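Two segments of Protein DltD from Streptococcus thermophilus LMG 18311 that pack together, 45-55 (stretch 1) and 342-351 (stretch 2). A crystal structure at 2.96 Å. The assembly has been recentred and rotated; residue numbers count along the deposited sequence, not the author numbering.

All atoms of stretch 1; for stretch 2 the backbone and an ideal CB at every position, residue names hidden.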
ATOM      1  N   SER A  45       0.438  -1.652   3.322  1.00 44.13           N
ATOM      2  CA  SER A  45      -0.179  -2.737   4.074  1.00 46.66           C
ATOM      3  C   SER A  45       0.496  -2.479   5.415  1.00 46.12           C
ATOM      4  O   SER A  45       0.902  -1.346   5.702  1.00 49.71           O
ATOM      5  CB  SER A  45       0.357  -4.098   3.618  1.00 48.58           C
ATOM      6  OG  SER A  45       1.737  -4.246   3.948  1.00 63.28           O
ATOM      7  N   SER A  46       0.646  -3.529   6.233  1.00 44.61           N
ATOM      8  CA  SER A  46       0.817  -3.487   7.682  1.00 49.41           C
ATOM      9  C   SER A  46       1.899  -2.522   8.134  1.00 51.38           C
ATOM     10  O   SER A  46       1.939  -2.195   9.329  1.00 54.76           O
ATOM     11  CB  SER A  46       1.124  -4.888   8.243  1.00 57.49           C
ATOM     12  OG  SER A  46       1.901  -5.695   7.363  1.00 52.52           O
ATOM     13  N   GLU A  47       2.775  -2.101   7.228  1.00 50.67           N
ATOM     14  CA  GLU A  47       3.886  -1.206   7.563  1.00 51.00           C
ATOM     15  C   GLU A  47       3.505   0.081   8.298  1.00 48.70           C
ATOM     16  O   GLU A  47       4.302   0.628   9.061  1.00 49.19           O
ATOM     17  CB  GLU A  47       4.686  -0.862   6.302  1.00 49.32           C
ATOM     18  CG  GLU A  47       4.650  -1.940   5.232  1.00 55.39           C
ATOM     19  CD  GLU A  47       3.871  -1.515   4.004  1.00 51.53           C
ATOM     20  OE1 GLU A  47       3.455  -2.400   3.225  1.00 59.55           O
ATOM     21  OE2 GLU A  47       3.672  -0.296   3.815  1.00 49.12           O
ATOM     22  N   TRP A  48       2.291   0.560   8.061  1.00 45.71           N
ATOM     23  CA  TRP A  48       1.806   1.787   8.673  1.00 42.22           C
ATOM     24  C   TRP A  48       1.462   1.621  10.143  1.00 43.20           C
ATOM     25  O   TRP A  48       1.287   2.629  10.836  1.00 43.66           O
ATOM     26  CB  TRP A  48       0.573   2.284   7.929  1.00 42.16           C
ATOM     27  CG  TRP A  48       0.739   2.498   6.468  1.00 38.77           C
ATOM     28  CD1 TRP A  48      -0.139   2.138   5.489  1.00 41.82           C
ATOM     29  CD2 TRP A  48       1.825   3.155   5.807  1.00 39.52           C
ATOM     30  NE1 TRP A  48       0.331   2.531   4.253  1.00 37.58           N
ATOM     31  CE2 TRP A  48       1.534   3.159   4.424  1.00 38.87           C
ATOM     32  CE3 TRP A  48       3.011   3.754   6.249  1.00 40.73           C
ATOM     33  CZ2 TRP A  48       2.378   3.733   3.495  1.00 41.13           C
ATOM     34  CZ3 TRP A  48       3.853   4.318   5.321  1.00 37.83           C
ATOM     35  CH2 TRP A  48       3.535   4.306   3.959  1.00 38.25           C
ATOM     36  N   LEU A  49       1.338   0.392  10.638  1.00 44.99           N
ATOM     37  CA  LEU A  49       0.997   0.218  12.040  1.00 42.91           C
ATOM     38  C   LEU A  49       2.196   0.306  12.963  1.00 50.65           C
ATOM     39  O   LEU A  49       2.013   0.210  14.184  1.00 52.48           O
ATOM     40  CB  LEU A  49       0.329  -1.130  12.264  1.00 45.37           C
ATOM     41  CG  LEU A  49      -0.967  -1.244  11.503  1.00 45.11           C
ATOM     42  CD1 LEU A  49      -1.439  -2.676  11.555  1.00 53.19           C
ATOM     43  CD2 LEU A  49      -1.945  -0.306  12.148  1.00 38.33           C
ATOM     44  N   ARG A  50       3.411   0.448  12.424  1.00 51.06           N
ATOM     45  CA  ARG A  50       4.614   0.427  13.258  1.00 50.91           C
ATOM     46  C   ARG A  50       4.844   1.829  13.808  1.00 54.25           C
ATOM     47  O   ARG A  50       5.783   2.538  13.446  1.00 49.99           O
ATOM     48  CB  ARG A  50       5.822  -0.088  12.490  1.00 51.81           C
ATOM     49  CG  ARG A  50       5.886  -1.606  12.395  1.00 55.74           C
ATOM     50  CD  ARG A  50       4.809  -2.053  11.436  1.00 58.57           C
ATOM     51  NE  ARG A  50       4.764  -3.485  11.191  1.00 57.89           N
ATOM     52  CZ  ARG A  50       4.272  -4.378  12.025  1.00 55.34           C
ATOM     53  NH1 ARG A  50       4.293  -5.649  11.673  1.00 55.81           N
ATOM     54  NH2 ARG A  50       3.791  -4.001  13.203  1.00 54.02           N
ATOM     55  N   PHE A  51       3.942   2.230  14.697  1.00 53.96           N
ATOM     56  CA  PHE A  51       4.064   3.546  15.288  1.00 51.29           C
ATOM     57  C   PHE A  51       5.308   3.587  16.154  1.00 54.93           C
ATOM     58  O   PHE A  51       5.637   2.613  16.843  1.00 56.40           O
ATOM     59  CB  PHE A  51       2.820   3.902  16.093  1.00 53.42           C
ATOM     60  CG  PHE A  51       1.575   3.970  15.258  1.00 53.24           C
ATOM     61  CD1 PHE A  51       1.306   5.087  14.485  1.00 55.07           C
ATOM     62  CD2 PHE A  51       0.690   2.911  15.228  1.00 55.57           C
ATOM     63  CE1 PHE A  51       0.177   5.147  13.695  1.00 47.57           C
ATOM     64  CE2 PHE A  51      -0.442   2.957  14.444  1.00 53.81           C
ATOM     65  CZ  PHE A  51      -0.700   4.077  13.676  1.00 48.82           C
ATOM     66  N   ASP A  52       6.042   4.682  16.024  1.00 55.86           N
ATOM     67  CA  ASP A  52       7.119   5.078  16.917  1.00 54.54           C
ATOM     68  C   ASP A  52       7.339   6.570  16.688  1.00 53.92           C
ATOM     69  O   ASP A  52       6.677   7.194  15.855  1.00 53.83           O
ATOM     70  CB  ASP A  52       8.392   4.253  16.686  1.00 53.14           C
ATOM     71  CG  ASP A  52       8.978   4.451  15.315  1.00 54.16           C
ATOM     72  OD1 ASP A  52       9.060   5.610  14.866  1.00 54.02           O
ATOM     73  OD2 ASP A  52       9.404   3.452  14.695  1.00 53.59           O
ATOM     74  N   ALA A  53       8.300   7.138  17.402  1.00 54.30           N
ATOM     75  CA  ALA A  53       8.411   8.586  17.387  1.00 51.24           C
ATOM     76  C   ALA A  53       8.749   9.149  16.006  1.00 48.38           C
ATOM     77  O   ALA A  53       8.495  10.330  15.775  1.00 46.44           O
ATOM     78  CB  ALA A  53       9.437   9.028  18.431  1.00 51.78           C
ATOM     79  N   LEU A  54       9.251   8.343  15.069  1.00 47.55           N
ATOM     80  CA  LEU A  54       9.642   8.832  13.744  1.00 48.97           C
ATOM     81  C   LEU A  54       8.645   8.510  12.623  1.00 49.25           C
ATOM     82  O   LEU A  54       8.884   8.897  11.466  1.00 44.28           O
ATOM     83  CB  LEU A  54      11.022   8.267  13.373  1.00 51.35           C
ATOM     84  CG  LEU A  54      12.224   8.485  14.306  1.00 48.49           C
ATOM     85  CD1 LEU A  54      12.350   9.924  14.749  1.00 48.38           C
ATOM     86  CD2 LEU A  54      12.173   7.572  15.514  1.00 52.80           C
ATOM     87  N   HIS A  55       7.573   7.776  12.924  1.00 48.81           N
ATOM     88  CA  HIS A  55       6.504   7.486  11.980  1.00 44.52           C
ATOM     89  C   HIS A  55       6.069   8.754  11.233  1.00 45.31           C
ATOM     90  O   HIS A  55       6.046   9.841  11.827  1.00 46.20           O
ATOM     91  CB  HIS A  55       5.341   6.894  12.779  1.00 49.58           C
ATOM     92  CG  HIS A  55       4.286   6.226  11.957  1.00 48.04           C
ATOM     93  ND1 HIS A  55       3.310   6.928  11.280  1.00 43.24           N
ATOM     94  CD2 HIS A  55       4.032   4.914  11.738  1.00 44.17           C
ATOM     95  CE1 HIS A  55       2.513   6.076  10.661  1.00 44.72           C
ATOM     96  NE2 HIS A  55       2.929   4.849  10.923  1.00 45.14           N
ATOM     97  N   UNK A 342      15.111  -1.374  10.225  1.00 50.67           N
ATOM     98  CA  UNK A 342      13.842  -2.073  10.362  1.00 47.72           C
ATOM     99  C   UNK A 342      13.385  -2.053  11.808  1.00 54.36           C
ATOM    100  O   UNK A 342      14.209  -2.090  12.731  1.00 55.13           O
ATOM    101  CB  UNK A 342      13.959  -3.513   9.859  1.00 47.72           C
ATOM    102  N   UNK A 343      12.054  -2.006  11.997  1.00 55.76           N
ATOM    103  CA  UNK A 343      11.473  -2.137  13.329  1.00 52.98           C
ATOM    104  C   UNK A 343      11.136  -3.583  13.669  1.00 53.05           C
ATOM    105  O   UNK A 343      11.256  -3.993  14.826  1.00 56.22           O
ATOM    106  CB  UNK A 343      10.215  -1.274  13.439  1.00 52.98           C
ATOM    107  N   UNK A 344      10.715  -4.357  12.674  1.00 57.00           N
ATOM    108  CA  UNK A 344      10.436  -5.782  12.821  1.00 58.57           C
ATOM    109  C   UNK A 344      11.375  -6.526  11.893  1.00 65.36           C
ATOM    110  O   UNK A 344      12.509  -6.096  11.647  1.00 63.86           O
ATOM    111  CB  UNK A 344       8.974  -6.110  12.514  1.00 58.57           C
ATOM    112  N   UNK A 345      10.849  -7.631  11.349  1.00 60.48           N
ATOM    113  CA  UNK A 345      11.536  -8.437  10.353  1.00 55.19           C
ATOM    114  C   UNK A 345      11.477  -7.789   8.975  1.00 59.84           C
ATOM    115  O   UNK A 345      12.511  -7.627   8.325  1.00 62.61           O
ATOM    116  CB  UNK A 345      10.930  -9.841  10.300  1.00 55.19           C
ATOM    117  N   UNK A 346      10.279  -7.428   8.501  1.00 57.61           N
ATOM    118  CA  UNK A 346      10.104  -6.946   7.128  1.00 52.30           C
ATOM    119  C   UNK A 346       9.467  -5.563   7.044  1.00 50.77           C
ATOM    120  O   UNK A 346       9.048  -5.136   5.960  1.00 48.76           O
ATOM    121  CB  UNK A 346       9.249  -7.941   6.340  1.00 52.30           C
ATOM    122  N   UNK A 347       9.369  -4.870   8.179  1.00 56.15           N
ATOM    123  CA  UNK A 347       8.756  -3.547   8.260  1.00 56.30           C
ATOM    124  C   UNK A 347       9.771  -2.546   8.789  1.00 55.67           C
ATOM    125  O   UNK A 347      10.395  -2.782   9.832  1.00 57.96           O
ATOM    126  CB  UNK A 347       7.512  -3.573   9.150  1.00 56.30           C
ATOM    127  N   UNK A 348       9.926  -1.430   8.082  1.00 51.79           N
ATOM    128  CA  UNK A 348      10.892  -0.431   8.511  1.00 53.26           C
ATOM    129  C   UNK A 348      10.332   0.391   9.652  1.00 53.24           C
ATOM    130  O   UNK A 348       9.121   0.534   9.811  1.00 58.20           O
ATOM    131  CB  UNK A 348      11.286   0.478   7.345  1.00 53.26           C
ATOM    132  N   UNK A 349      11.234   0.917  10.462  1.00 48.45           N
ATOM    133  CA  UNK A 349      10.861   1.760  11.576  1.00 49.93           C
ATOM    134  C   UNK A 349      12.067   2.553  12.034  1.00 53.24           C
ATOM    135  O   UNK A 349      13.175   2.421  11.500  1.00 48.95           O
ATOM    136  CB  UNK A 349      10.287   0.928  12.725  1.00 49.93           C
ATOM    137  N   UNK A 350      11.833   3.396  13.036  1.00 52.48           N
ATOM    138  CA  UNK A 350      12.941   4.100  13.662  1.00 48.79           C
ATOM    139  C   UNK A 350      13.821   4.821  12.634  1.00 52.71           C
ATOM    140  O   UNK A 350      13.367   5.744  11.941  1.00 53.47           O
ATOM    141  CB  UNK A 350      13.786   3.118  14.475  1.00 48.79           C
ATOM    142  N   UNK A 351      15.081   4.396  12.507  1.00 54.91           N
ATOM    143  CA  UNK A 351      15.974   5.016  11.528  1.00 51.08           C
ATOM    144  C   UNK A 351      15.415   4.859  10.121  1.00 50.15           C
ATOM    145  O   UNK A 351      15.438   5.809   9.322  1.00 48.45           O
ATOM    146  CB  UNK A 351      17.374   4.405  11.612  1.00 51.08           C
TER

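Stretch 1 offers stretch 2 a serine hydroxyl on Ser46, the long arm of Arg50, the carboxylate of Asp52 and the aliphatic side chain of Leu54.

Positions 342, 345 and 346 have nothing of stretch 1 within 5.5 Å of their ideal CB atoms, so many residues would serve. They are Met342, Thr345 and Ile346, and none makes a contact.

At 343 the CB points toward stretch 1, 4.5 Å from CG of Arg50 and 5.0 Å from OD2 of Asp52. A side chain of medium length could lie along the arginine's methylenes and bring a polar end to the carboxylate; Gln would suit, and a Lys or Arg perhaps, if it could bend to the carboxylate. The residue is Gln343, extended with chi1 and chi2 both t, and its side chain runs past Arg50 to reach the neighbourhood of Asp52. Its backbone N donates to O of 347 at 2.8 Å, which helps fold the segment back on itself.

Position 344 also points toward stretch 1, its CB 4.8 Å from NH1 of Arg50. A positive charge asks for a negative one, and Asp or Glu would answer. It is Asp344, whose OD2 lies 2.9 Å from NE of Arg50 in a salt bridge, though the place of this oxygen is less sure than most. It sits over a face of the guanidinium, well out of its plane, so the attraction is one of charge with no N-H directed at it.

Position 347 is closely hemmed in. Its CB points toward stretch 1 and lies 3.4 Å from NE of Arg50 and 4.6 Å from CA of Glu47, with the Ser46 hydroxyl farther along. His could use this space, with Gln the next candidate; Asn would leave the serine unmet. It is His347, with chi1 m: NE2 and OG of Ser46 form a hydrogen bond of 3.1 Å in which either could donate, CD2 packs 3.8 Å from CA of Glu47, and NE of Arg50 lies over one ring face. ND1 donates a weak hydrogen bond to OD2 of Asp344 at 2.8 Å, tying together two of the residues that meet the arginine.

At 348 the CB turns away, leaving the choice free as far as stretch 1 is concerned. It is Met348, whose side chain stays clear; its backbone O lies 4.3 Å from CB of Arg50.

At 349 the ideal CB would fall 3.3 Å from OD2 of Asp52, tight for a carbon, and phi/psi of -162/178 is fully extended. A small residue fits best, and Gly349 leaves the carboxylate room, its CA 3.8 Å from that oxygen.

At 350, phi/psi of 52/-115 is most easily met by glycine. The CB points away, yet a flat or apolar side chain could use Asp52 and Leu54 nearby. The backbone N donates to OD2 of Asp52 at 2.9 Å, a bond open to any residue but proline. Trp350 adds an indole: OD2 of Asp52 lies over one face, and CD2 of Leu54 meets the ring edge, 4.3 Å from CD1 of Trp350.

Position 351 points away, and Lys351 touches nothing here.

Stretch 2 (342-351) MQDTIHMGWK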
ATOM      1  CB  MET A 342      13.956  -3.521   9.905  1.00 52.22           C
ATOM      2  CG  MET A 342      14.663  -3.692   8.615  1.00 51.61           C
ATOM      3  SD  MET A 342      13.482  -3.420   7.309  1.00 53.43           S
ATOM      4  CE  MET A 342      13.768  -1.732   6.949  1.00 55.14           C
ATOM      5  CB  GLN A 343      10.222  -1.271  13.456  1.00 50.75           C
ATOM      6  CG  GLN A 343       9.660  -1.319  14.869  1.00 56.79           C
ATOM      7  CD  GLN A 343       8.446  -0.445  15.072  1.00 57.45           C
ATOM      8  OE1 GLN A 343       8.489   0.755  14.816  1.00 58.87           O
ATOM      9  NE2 GLN A 343       7.350  -1.043  15.539  1.00 60.08           N
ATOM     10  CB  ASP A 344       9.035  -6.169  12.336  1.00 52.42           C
ATOM     11  CG  ASP A 344       7.948  -5.316  12.907  1.00 65.70           C
ATOM     12  OD1 ASP A 344       7.918  -5.036  14.154  1.00 63.54           O
ATOM     13  OD2 ASP A 344       7.102  -4.929  12.066  1.00 68.05           O
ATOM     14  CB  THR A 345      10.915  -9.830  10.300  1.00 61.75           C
ATOM     15  OG1 THR A 345       9.552  -9.724   9.880  1.00 61.90           O
ATOM     16  CG2 THR A 345      10.948 -10.485  11.661  1.00 61.90           C
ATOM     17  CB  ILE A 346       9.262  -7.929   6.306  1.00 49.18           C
ATOM     18  CG1 ILE A 346       7.865  -8.050   6.916  1.00 48.33           C
ATOM     19  CG2 ILE A 346       9.933  -9.236   6.235  1.00 48.14           C
ATOM     20  CD1 ILE A 346       6.869  -8.571   5.934  1.00 44.40           C
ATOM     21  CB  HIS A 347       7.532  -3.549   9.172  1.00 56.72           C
ATOM     22  CG  HIS A 347       6.505  -4.572   8.806  1.00 59.24           C
ATOM     23  ND1 HIS A 347       6.323  -5.734   9.527  1.00 59.71           N
ATOM     24  CD2 HIS A 347       5.600  -4.608   7.801  1.00 56.97           C
ATOM     25  CE1 HIS A 347       5.353  -6.444   8.980  1.00 54.35           C
ATOM     26  NE2 HIS A 347       4.896  -5.782   7.934  1.00 58.90           N
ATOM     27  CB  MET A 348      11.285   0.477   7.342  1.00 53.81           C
ATOM     28  CG  MET A 348      10.274   0.483   6.204  1.00 60.95           C
ATOM     29  SD  MET A 348      10.957   1.290   4.733  1.00 61.18           S
ATOM     30  CE  MET A 348      12.218   0.183   4.232  1.00 57.06           C
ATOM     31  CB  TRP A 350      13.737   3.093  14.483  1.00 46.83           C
ATOM     32  CG  TRP A 350      13.006   2.612  15.729  1.00 52.47           C
ATOM     33  CD1 TRP A 350      12.336   3.385  16.645  1.00 53.35           C
ATOM     34  CD2 TRP A 350      12.896   1.259  16.197  1.00 51.46           C
ATOM     35  NE1 TRP A 350      11.816   2.601  17.647  1.00 51.49           N
ATOM     36  CE2 TRP A 350      12.148   1.293  17.402  1.00 50.25           C
ATOM     37  CE3 TRP A 350      13.365   0.020  15.722  1.00 53.68           C
ATOM     38  CZ2 TRP A 350      11.865   0.143  18.138  1.00 54.63           C
ATOM     39  CZ3 TRP A 350      13.077  -1.129  16.457  1.00 54.17           C
ATOM     40  CH2 TRP A 350      12.339  -1.055  17.653  1.00 57.84           C
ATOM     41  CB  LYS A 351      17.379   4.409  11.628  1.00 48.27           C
ATOM     42  CG  LYS A 351      18.414   5.355  12.222  1.00 50.81           C
ATOM     43  CD  LYS A 351      19.879   4.945  11.952  1.00 55.61           C
ATOM     44  CE  LYS A 351      20.793   6.186  12.051  1.00 58.06           C
ATOM     45  NZ  LYS A 351      22.242   5.892  12.158  1.00 55.77           N
TER
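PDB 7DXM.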